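Side-chain contacts in beta-ketoacyl synthase (Burkholderia phymatum, PDB 4EWG), which probably acts as a 3-oxoacyl-[acyl-carrier-protein] synthase of the thiolase-like superfamily, condensing acyl units on acyl carrier protein: residues A204-L209 / F397-I402; M273-A278 / T309-V314; R283-A288 / S317-R322. All coordinates share one frame; numbering follows the deposited sequence.

Contact 1. Residues A204-L209 / F397-I402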
loop_
_atom_site.group_PDB
_atom_site.type_symbol
_atom_site.label_atom_id
_atom_site.label_comp_id
_atom_site.label_asym_id
_atom_site.label_seq_id
_atom_site.Cartn_x
_atom_site.Cartn_y
_atom_site.Cartn_z
ATOM N N ALA A 204 -1.790 -11.469 -18.252
ATOM C CA ALA A 204 -3.236 -11.833 -18.247
ATOM C C ALA A 204 -4.141 -10.708 -17.712
ATOM O O ALA A 204 -5.280 -10.552 -18.166
ATOM C CB ALA A 204 -3.455 -13.099 -17.432
ATOM N N VAL A 205 -3.654 -9.968 -16.718
ATOM C CA VAL A 205 -4.392 -8.804 -16.145
ATOM C C VAL A 205 -4.938 -7.901 -17.275
ATOM O O VAL A 205 -6.106 -7.556 -17.317
ATOM C CB VAL A 205 -3.476 -7.961 -15.220
ATOM C CG1 VAL A 205 -4.110 -6.649 -14.833
ATOM C CG2 VAL A 205 -3.082 -8.748 -13.982
ATOM N N PHE A 206 -4.066 -7.551 -18.189
ATOM C CA PHE A 206 -4.424 -6.711 -19.313
ATOM C C PHE A 206 -4.934 -7.498 -20.534
ATOM O O PHE A 206 -5.789 -7.006 -21.275
ATOM C CB PHE A 206 -3.224 -5.858 -19.672
ATOM C CG PHE A 206 -2.765 -5.015 -18.539
ATOM C CD1 PHE A 206 -3.423 -3.819 -18.235
ATOM C CD2 PHE A 206 -1.714 -5.426 -17.712
ATOM C CE1 PHE A 206 -3.008 -3.036 -17.159
ATOM C CE2 PHE A 206 -1.302 -4.646 -16.607
ATOM C CZ PHE A 206 -1.950 -3.442 -16.343
ATOM N N ASP A 207 -4.399 -8.688 -20.760
ATOM C CA ASP A 207 -4.842 -9.520 -21.887
ATOM C C ASP A 207 -6.332 -9.882 -21.774
ATOM O O ASP A 207 -7.044 -9.854 -22.766
ATOM C CB ASP A 207 -3.984 -10.787 -22.023
ATOM C CG ASP A 207 -4.063 -11.404 -23.416
ATOM O OD1 ASP A 207 -3.559 -10.785 -24.382
ATOM O OD2 ASP A 207 -4.603 -12.507 -23.559
ATOM N N THR A 208 -6.798 -10.173 -20.561
ATOM C CA THR A 208 -8.206 -10.474 -20.340
ATOM C C THR A 208 -9.105 -9.261 -20.530
ATOM O O THR A 208 -10.300 -9.418 -20.638
ATOM C CB THR A 208 -8.466 -11.033 -18.932
ATOM O OG1 THR A 208 -8.040 -10.068 -17.954
ATOM C CG2 THR A 208 -7.699 -12.363 -18.723
ATOM N N LEU A 209 -8.538 -8.060 -20.526
ATOM C CA LEU A 209 -9.282 -6.843 -20.832
ATOM C C LEU A 209 -9.213 -6.503 -22.307
ATOM O O LEU A 209 -9.720 -5.479 -22.712
ATOM C CB LEU A 209 -8.735 -5.642 -19.999
ATOM C CG LEU A 209 -8.954 -5.683 -18.470
ATOM C CD1 LEU A 209 -8.143 -4.596 -17.738
ATOM C CD2 LEU A 209 -10.435 -5.582 -18.108
ATOM N N PHE A 397 -1.712 7.048 -14.768
ATOM C CA PHE A 397 -3.134 6.791 -14.546
ATOM C C PHE A 397 -3.296 5.320 -14.480
ATOM O O PHE A 397 -2.872 4.644 -15.392
ATOM C CB PHE A 397 -3.969 7.366 -15.707
ATOM C CG PHE A 397 -3.683 8.795 -15.978
ATOM C CD1 PHE A 397 -4.171 9.785 -15.135
ATOM C CD2 PHE A 397 -2.910 9.166 -17.037
ATOM C CE1 PHE A 397 -3.899 11.124 -15.364
ATOM C CE2 PHE A 397 -2.632 10.511 -17.274
ATOM C CZ PHE A 397 -3.124 11.479 -16.443
ATOM N N ALA A 398 -3.982 4.832 -13.461
ATOM C CA ALA A 398 -3.906 3.448 -13.095
ATOM C C ALA A 398 -5.283 2.780 -12.925
ATOM O O ALA A 398 -6.331 3.424 -12.916
ATOM C CB ALA A 398 -3.113 3.338 -11.808
ATOM N N PHE A 399 -5.238 1.466 -12.787
ATOM C CA PHE A 399 -6.363 0.672 -12.330
ATOM C C PHE A 399 -7.140 1.334 -11.222
ATOM O O PHE A 399 -6.550 1.951 -10.323
ATOM C CB PHE A 399 -5.845 -0.636 -11.753
ATOM C CG PHE A 399 -6.057 -1.802 -12.637
ATOM C CD1 PHE A 399 -7.254 -2.449 -12.656
ATOM C CD2 PHE A 399 -5.027 -2.253 -13.431
ATOM C CE1 PHE A 399 -7.444 -3.530 -13.491
ATOM C CE2 PHE A 399 -5.194 -3.334 -14.266
ATOM C CZ PHE A 399 -6.411 -3.966 -14.303
ATOM N N GLY A 400 -8.459 1.191 -11.275
ATOM C CA GLY A 400 -9.319 1.832 -10.308
ATOM C C GLY A 400 -9.463 3.342 -10.516
ATOM O O GLY A 400 -10.029 4.031 -9.672
ATOM N N GLY A 401 -8.957 3.862 -11.620
ATOM C CA GLY A 401 -9.054 5.284 -11.884
ATOM C C GLY A 401 -8.152 6.135 -11.002
ATOM O O GLY A 401 -8.437 7.321 -10.821
ATOM N N ILE A 402 -7.082 5.539 -10.448
ATOM C CA ILE A 402 -6.122 6.265 -9.604
ATOM C C ILE A 402 -5.221 7.108 -10.486
ATOM O O ILE A 402 -4.505 6.563 -11.357
ATOM C CB ILE A 402 -5.239 5.310 -8.770
ATOM C CG1 ILE A 402 -6.093 4.596 -7.712
ATOM C CG2 ILE A 402 -4.091 6.050 -8.110
ATOM C CD1 ILE A 402 -5.415 3.383 -7.080
#

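Contact 2. Residues M273-A278 / T309-V314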
loop_
_atom_site.group_PDB
_atom_site.type_symbol
_atom_site.label_atom_id
_atom_site.label_comp_id
_atom_site.label_asym_id
_atom_site.label_seq_id
_atom_site.Cartn_x
_atom_site.Cartn_y
_atom_site.Cartn_z
ATOM N N MET A 273 -13.537 0.957 -13.119
ATOM C CA MET A 273 -12.357 0.206 -12.700
ATOM C C MET A 273 -11.209 0.272 -13.743
ATOM O O MET A 273 -10.029 0.286 -13.379
ATOM C CB MET A 273 -12.729 -1.253 -12.437
ATOM C CG MET A 273 -11.615 -2.067 -11.799
ATOM S SD MET A 273 -11.202 -1.492 -10.122
ATOM C CE MET A 273 -12.797 -1.881 -9.305
ATOM N N THR A 274 -11.558 0.290 -15.035
ATOM C CA THR A 274 -10.548 0.228 -16.105
ATOM C C THR A 274 -10.664 1.368 -17.139
ATOM O O THR A 274 -9.662 1.877 -17.616
ATOM C CB THR A 274 -10.560 -1.156 -16.826
ATOM O OG1 THR A 274 -11.835 -1.386 -17.437
ATOM C CG2 THR A 274 -10.257 -2.280 -15.836
ATOM N N GLN A 275 -11.885 1.738 -17.500
ATOM C CA GLN A 275 -12.093 2.868 -18.408
ATOM C C GLN A 275 -11.785 4.214 -17.703
ATOM O O GLN A 275 -12.412 4.543 -16.717
ATOM C CB GLN A 275 -13.534 2.888 -18.957
ATOM C CG GLN A 275 -14.034 1.595 -19.645
ATOM C CD GLN A 275 -15.415 1.765 -20.288
ATOM O OE1 GLN A 275 -15.955 2.858 -20.311
ATOM N NE2 GLN A 275 -15.993 0.665 -20.810
ATOM N N PRO A 276 -10.831 4.995 -18.224
ATOM C CA PRO A 276 -10.472 6.274 -17.600
ATOM C C PRO A 276 -11.431 7.428 -17.917
ATOM O O PRO A 276 -11.959 7.492 -19.015
ATOM C CB PRO A 276 -9.084 6.549 -18.172
ATOM C CG PRO A 276 -9.070 5.872 -19.473
ATOM C CD PRO A 276 -9.979 4.689 -19.381
ATOM N N THR A 277 -11.604 8.350 -16.974
ATOM C CA THR A 277 -12.413 9.556 -17.171
ATOM C C THR A 277 -11.530 10.831 -17.276
ATOM O O THR A 277 -10.891 11.265 -16.296
ATOM C CB THR A 277 -13.398 9.770 -15.998
ATOM O OG1 THR A 277 -14.191 8.594 -15.814
ATOM C CG2 THR A 277 -14.313 10.981 -16.286
ATOM N N ALA A 278 -11.535 11.441 -18.452
ATOM C CA ALA A 278 -10.680 12.600 -18.750
ATOM C C ALA A 278 -10.748 13.767 -17.753
ATOM O O ALA A 278 -9.709 14.372 -17.442
ATOM C CB ALA A 278 -10.955 13.101 -20.169
ATOM N N THR A 309 -3.118 1.959 -25.190
ATOM C CA THR A 309 -4.458 1.390 -25.261
ATOM C C THR A 309 -5.362 2.325 -26.041
ATOM O O THR A 309 -5.039 3.506 -26.264
ATOM C CB THR A 309 -5.078 1.100 -23.881
ATOM O OG1 THR A 309 -5.274 2.318 -23.173
ATOM C CG2 THR A 309 -4.195 0.159 -23.083
ATOM N N ASP A 310 -6.497 1.801 -26.466
ATOM C CA ASP A 310 -7.427 2.602 -27.231
ATOM C C ASP A 310 -7.966 3.777 -26.390
ATOM O O ASP A 310 -7.660 4.941 -26.662
ATOM C CB ASP A 310 -8.546 1.724 -27.761
ATOM C CG ASP A 310 -9.296 2.378 -28.854
ATOM O OD1 ASP A 310 -8.717 2.492 -29.967
ATOM O OD2 ASP A 310 -10.449 2.792 -28.623
ATOM N N ARG A 311 -8.714 3.474 -25.343
ATOM C CA ARG A 311 -9.326 4.524 -24.508
ATOM C C ARG A 311 -8.325 5.334 -23.667
ATOM O O ARG A 311 -8.565 6.512 -23.378
ATOM C CB ARG A 311 -10.309 3.911 -23.527
ATOM C CG ARG A 311 -11.501 3.230 -24.142
ATOM C CD ARG A 311 -12.303 2.560 -23.039
ATOM N NE ARG A 311 -13.619 2.111 -23.473
ATOM C CZ ARG A 311 -14.665 2.902 -23.693
ATOM N NH1 ARG A 311 -14.559 4.222 -23.521
ATOM N NH2 ARG A 311 -15.841 2.365 -24.088
ATOM N N GLY A 312 -7.240 4.680 -23.226
ATOM C CA GLY A 312 -6.260 5.309 -22.339
ATOM C C GLY A 312 -5.621 6.504 -23.003
ATOM O O GLY A 312 -5.581 7.580 -22.438
ATOM N N ASP A 313 -5.144 6.311 -24.226
ATOM C CA ASP A 313 -4.494 7.371 -24.941
ATOM C C ASP A 313 -5.454 8.526 -25.278
ATOM O O ASP A 313 -5.100 9.698 -25.125
ATOM C CB ASP A 313 -3.850 6.820 -26.209
ATOM C CG ASP A 313 -2.625 5.956 -25.919
ATOM O OD1 ASP A 313 -2.348 5.630 -24.722
ATOM O OD2 ASP A 313 -1.919 5.605 -26.908
ATOM N N VAL A 314 -6.673 8.204 -25.689
ATOM C CA VAL A 314 -7.676 9.255 -25.995
ATOM C C VAL A 314 -7.962 10.101 -24.737
ATOM O O VAL A 314 -7.773 11.321 -24.744
ATOM C CB VAL A 314 -8.989 8.647 -26.539
ATOM C CG1 VAL A 314 -10.115 9.706 -26.587
ATOM C CG2 VAL A 314 -8.746 8.027 -27.912
HETATM O O HOH W 1 -12.669 5.964 -21.184
#

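Contact 3. Residues R283-A288 / S317-R322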
loop_
_atom_site.group_PDB
_atom_site.type_symbol
_atom_site.label_atom_id
_atom_site.label_comp_id
_atom_site.label_asym_id
_atom_site.label_seq_id
_atom_site.Cartn_x
_atom_site.Cartn_y
_atom_site.Cartn_z
ATOM N N ARG A 283 -7.989 16.971 -13.552
ATOM C CA ARG A 283 -8.040 17.533 -12.178
ATOM C C ARG A 283 -6.807 17.132 -11.370
ATOM O O ARG A 283 -6.275 17.931 -10.584
ATOM C CB ARG A 283 -9.345 17.102 -11.492
ATOM C CG ARG A 283 -9.586 17.642 -10.086
ATOM C CD ARG A 283 -9.740 19.155 -10.043
ATOM N NE ARG A 283 -9.678 19.657 -8.666
ATOM C CZ ARG A 283 -9.124 20.818 -8.284
ATOM N NH1 ARG A 283 -8.515 21.632 -9.157
ATOM N NH2 ARG A 283 -9.138 21.151 -6.995
ATOM N N ALA A 284 -6.313 15.914 -11.585
ATOM C CA ALA A 284 -5.080 15.481 -10.951
ATOM C C ALA A 284 -3.880 16.396 -11.343
ATOM O O ALA A 284 -3.074 16.789 -10.482
ATOM C CB ALA A 284 -4.798 14.027 -11.295
ATOM N N MET A 285 -3.784 16.733 -12.630
ATOM C CA MET A 285 -2.771 17.660 -13.113
ATOM C C MET A 285 -2.900 19.044 -12.439
ATOM O O MET A 285 -1.891 19.615 -11.979
ATOM C CB MET A 285 -2.868 17.801 -14.641
ATOM C CG MET A 285 -2.771 16.484 -15.404
ATOM S SD MET A 285 -2.861 16.715 -17.189
ATOM C CE MET A 285 -3.243 15.059 -17.758
ATOM N N GLN A 286 -4.133 19.561 -12.368
ATOM C CA GLN A 286 -4.468 20.836 -11.679
ATOM C C GLN A 286 -4.057 20.808 -10.224
ATOM O O GLN A 286 -3.508 21.765 -9.708
ATOM C CB GLN A 286 -6.013 21.069 -11.642
ATOM C CG GLN A 286 -6.722 21.762 -12.789
ATOM C CD GLN A 286 -8.274 21.538 -12.724
ATOM O OE1 GLN A 286 -8.959 21.993 -11.759
ATOM N NE2 GLN A 286 -8.831 20.799 -13.736
ATOM N N LEU A 287 -4.406 19.734 -9.541
ATOM C CA LEU A 287 -3.991 19.552 -8.140
ATOM C C LEU A 287 -2.476 19.693 -7.989
ATOM O O LEU A 287 -1.993 20.335 -7.030
ATOM C CB LEU A 287 -4.486 18.199 -7.586
ATOM C CG LEU A 287 -5.972 18.156 -7.183
ATOM C CD1 LEU A 287 -6.435 16.740 -6.880
ATOM C CD2 LEU A 287 -6.236 19.040 -5.970
ATOM N N ALA A 288 -1.714 19.141 -8.939
ATOM C CA ALA A 288 -0.247 19.240 -8.863
ATOM C C ALA A 288 0.183 20.697 -9.077
ATOM O O ALA A 288 1.032 21.226 -8.344
ATOM C CB ALA A 288 0.407 18.348 -9.904
ATOM N N SER A 317 -4.946 12.235 -23.686
ATOM C CA SER A 317 -4.738 13.367 -24.588
ATOM C C SER A 317 -5.699 14.492 -24.290
ATOM O O SER A 317 -5.290 15.645 -24.193
ATOM C CB SER A 317 -4.871 12.971 -26.049
ATOM O OG SER A 317 -6.171 12.533 -26.388
ATOM N N GLN A 318 -6.972 14.156 -24.121
ATOM C CA GLN A 318 -8.000 15.168 -23.839
ATOM C C GLN A 318 -7.694 15.836 -22.521
ATOM O O GLN A 318 -7.776 17.047 -22.416
ATOM C CB GLN A 318 -9.394 14.549 -23.771
ATOM C CG GLN A 318 -9.879 13.897 -25.052
ATOM C CD GLN A 318 -11.074 12.957 -24.827
ATOM O OE1 GLN A 318 -11.249 12.411 -23.744
ATOM N NE2 GLN A 318 -11.895 12.764 -25.857
ATOM N N ALA A 319 -7.363 15.045 -21.502
ATOM C CA ALA A 319 -7.041 15.576 -20.168
ATOM C C ALA A 319 -5.869 16.551 -20.239
ATOM O O ALA A 319 -5.883 17.602 -19.591
ATOM C CB ALA A 319 -6.737 14.429 -19.194
ATOM N N THR A 320 -4.855 16.196 -21.017
ATOM C CA THR A 320 -3.674 17.023 -21.154
ATOM C C THR A 320 -3.987 18.317 -21.940
ATOM O O THR A 320 -3.576 19.392 -21.543
ATOM C CB THR A 320 -2.537 16.253 -21.850
ATOM O OG1 THR A 320 -2.376 14.959 -21.237
ATOM C CG2 THR A 320 -1.241 17.047 -21.785
ATOM N N ALA A 321 -4.743 18.194 -23.028
ATOM C CA ALA A 321 -5.135 19.367 -23.836
ATOM C C ALA A 321 -5.969 20.290 -22.996
ATOM O O ALA A 321 -5.779 21.512 -23.018
ATOM C CB ALA A 321 -5.906 18.950 -25.074
ATOM N N ARG A 322 -6.892 19.705 -22.234
ATOM C CA ARG A 322 -7.765 20.481 -21.352
ATOM C C ARG A 322 -6.935 21.304 -20.366
ATOM O O ARG A 322 -7.263 22.433 -20.091
ATOM C CB ARG A 322 -8.715 19.542 -20.583
#

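Contact 1. Residues A204-L209 / F397-I402
The Val205 side chain, with CG1 swung to the side of its carbonyl carbon (chi1 169°), and the Phe399 ring, at a chi1 of -105° that is well off any staggered value, meet where helix 200-207 faces the glycine-rich link between strands 391-398 and 402-409 of the thiolase-fold sheet. Phe399 leads the Phe-Gly-Gly sequence of this link, a hallmark of beta-ketoacyl synthases; in relatives the equivalent phenylalanine gates the acyl pocket, and a similar role here would be consistent with its position. The CE2 and CZ end of its ring is touched by three side chains. Val205 CG1 makes the shortest approach, 3.5 Å from Phe399 CE2. Phe206 brings CE1 to 3.6 Å from the same Phe399 CE2, and its CZ lies at the edge of the Phe399 ring, close to that ring's plane. The two rings meet obliquely, with planes at 58° and centroids 5.7 Å apart. Leu209, further along the segment, approaches head-on to the Phe399 side chain and sets CD1 3.9 Å from Phe399 CZ. Ala204 O accepts from both Thr208 N and Thr208 OG1. Tyr139 of the second subunit meets the Phe399 ring edge-to-face and also packs on Val205, so the aromatic cluster spans the dimer interface. Within the helix, Val205 CG1 lies over one face of the Phe206 ring, 3.8 Å above its plane and offset toward the rim.

Contact 2. Residues M273-A278 / T309-V314
Gln275 and Arg311 stack flat group on flat group where the loop after strand 259-268 passes the N-terminal turn of helix 310-324, on the surface of the ketosynthase's C-terminal domain. The amide and guanidinium planes are only 11° apart, and Gln275 OE1 sits over the centre of the guanidinium face, 3.6 Å from Arg311 CZ. The partly negative oxygen above the cation is probably favourable. Gln275 is extended beyond CG; Arg311 runs straight from CG to NE and then turns (chi4 -75°), which lays its guanidinium flat against the amide. Both side chains also touch a crystal neighbour, which may influence their pose.

Van der Waals packing comes from Pro276. Its CB is directed toward the helix, and ring atom CG lies 4.1 Å from Gly312 CA and 4.0 Å from Arg311 O. Pro276 also packs on Ala315, further along the helix.

The polar link is a water that donates to Pro276 O at 2.7 Å and accepts only weakly from Arg311 NH1, bridging loop and helix. Within the helix segment, Thr309 is the N-cap, and the bond from Gly312 N to Thr309 OG1 is weak, 3.1 Å long with an N-H...O angle of 130°.

Contact 3. Residues R283-A288 / S317-R322
Met285 of helix 278-291 reaches across to Ala319 and Thr320 of helix 310-324, its chain extended beyond CG so that the thioether end lies against the partner helix in a buried helix-helix contact. Along the second helix, Ser317 directs its CB away from the first, and its OG bonds to Val314 O and to Ala375 N instead. Ala319 comes next and points at the first helix: its CB is 3.8 Å from Met285 CE, while Met285 SD lies 4.0 Å from Ala319 O. Thr320 follows. Its CB leaves the backbone away from the first helix, yet with chi1 at -48° OG1 stays beside the backbone N, 3.6 Å from Met285 CE. That hydroxyl has its polar partner in Glu316 O one turn back, so the methyl meets an oxygen already engaged. The Met285 and Thr320 side chains cross at about a right angle. Met285 is the one residue of 283-288 that touches 317-322. Further on, Met285 also packs on Thr323 and Phe324. Behind it, Ala284 and Ala288 seat helix 278-291 on strand 402-409, Ala284 also touching strand 259-268, while the Leu377 loop packs on Thr320 of helix 310-324.

The three contacts form a chain of neighbours across one ketosynthase domain. Contacts 1 and 2 have centres about 10 Å apart and are joined by a probable hydrogen bond from Gly400 N to Met273 O, 2.8 Å long, with Thr274 CG2 packing against Leu209 CD1 and Phe399 CE1. Contacts 2 and 3, centres about 14 Å apart, share helix 310-324, and Ala278 O lies 3.4 Å from Ala319 CB. Contacts 1 and 3 are about 20 Å apart between centres, yet Phe397 CZ touches Met285 CE at 3.8 Å. All three lie away from the calcium-binding His249. Ala398 of contact 1 packs on Cys168, which by its place in the family sequence motif is probably the active-site cysteine.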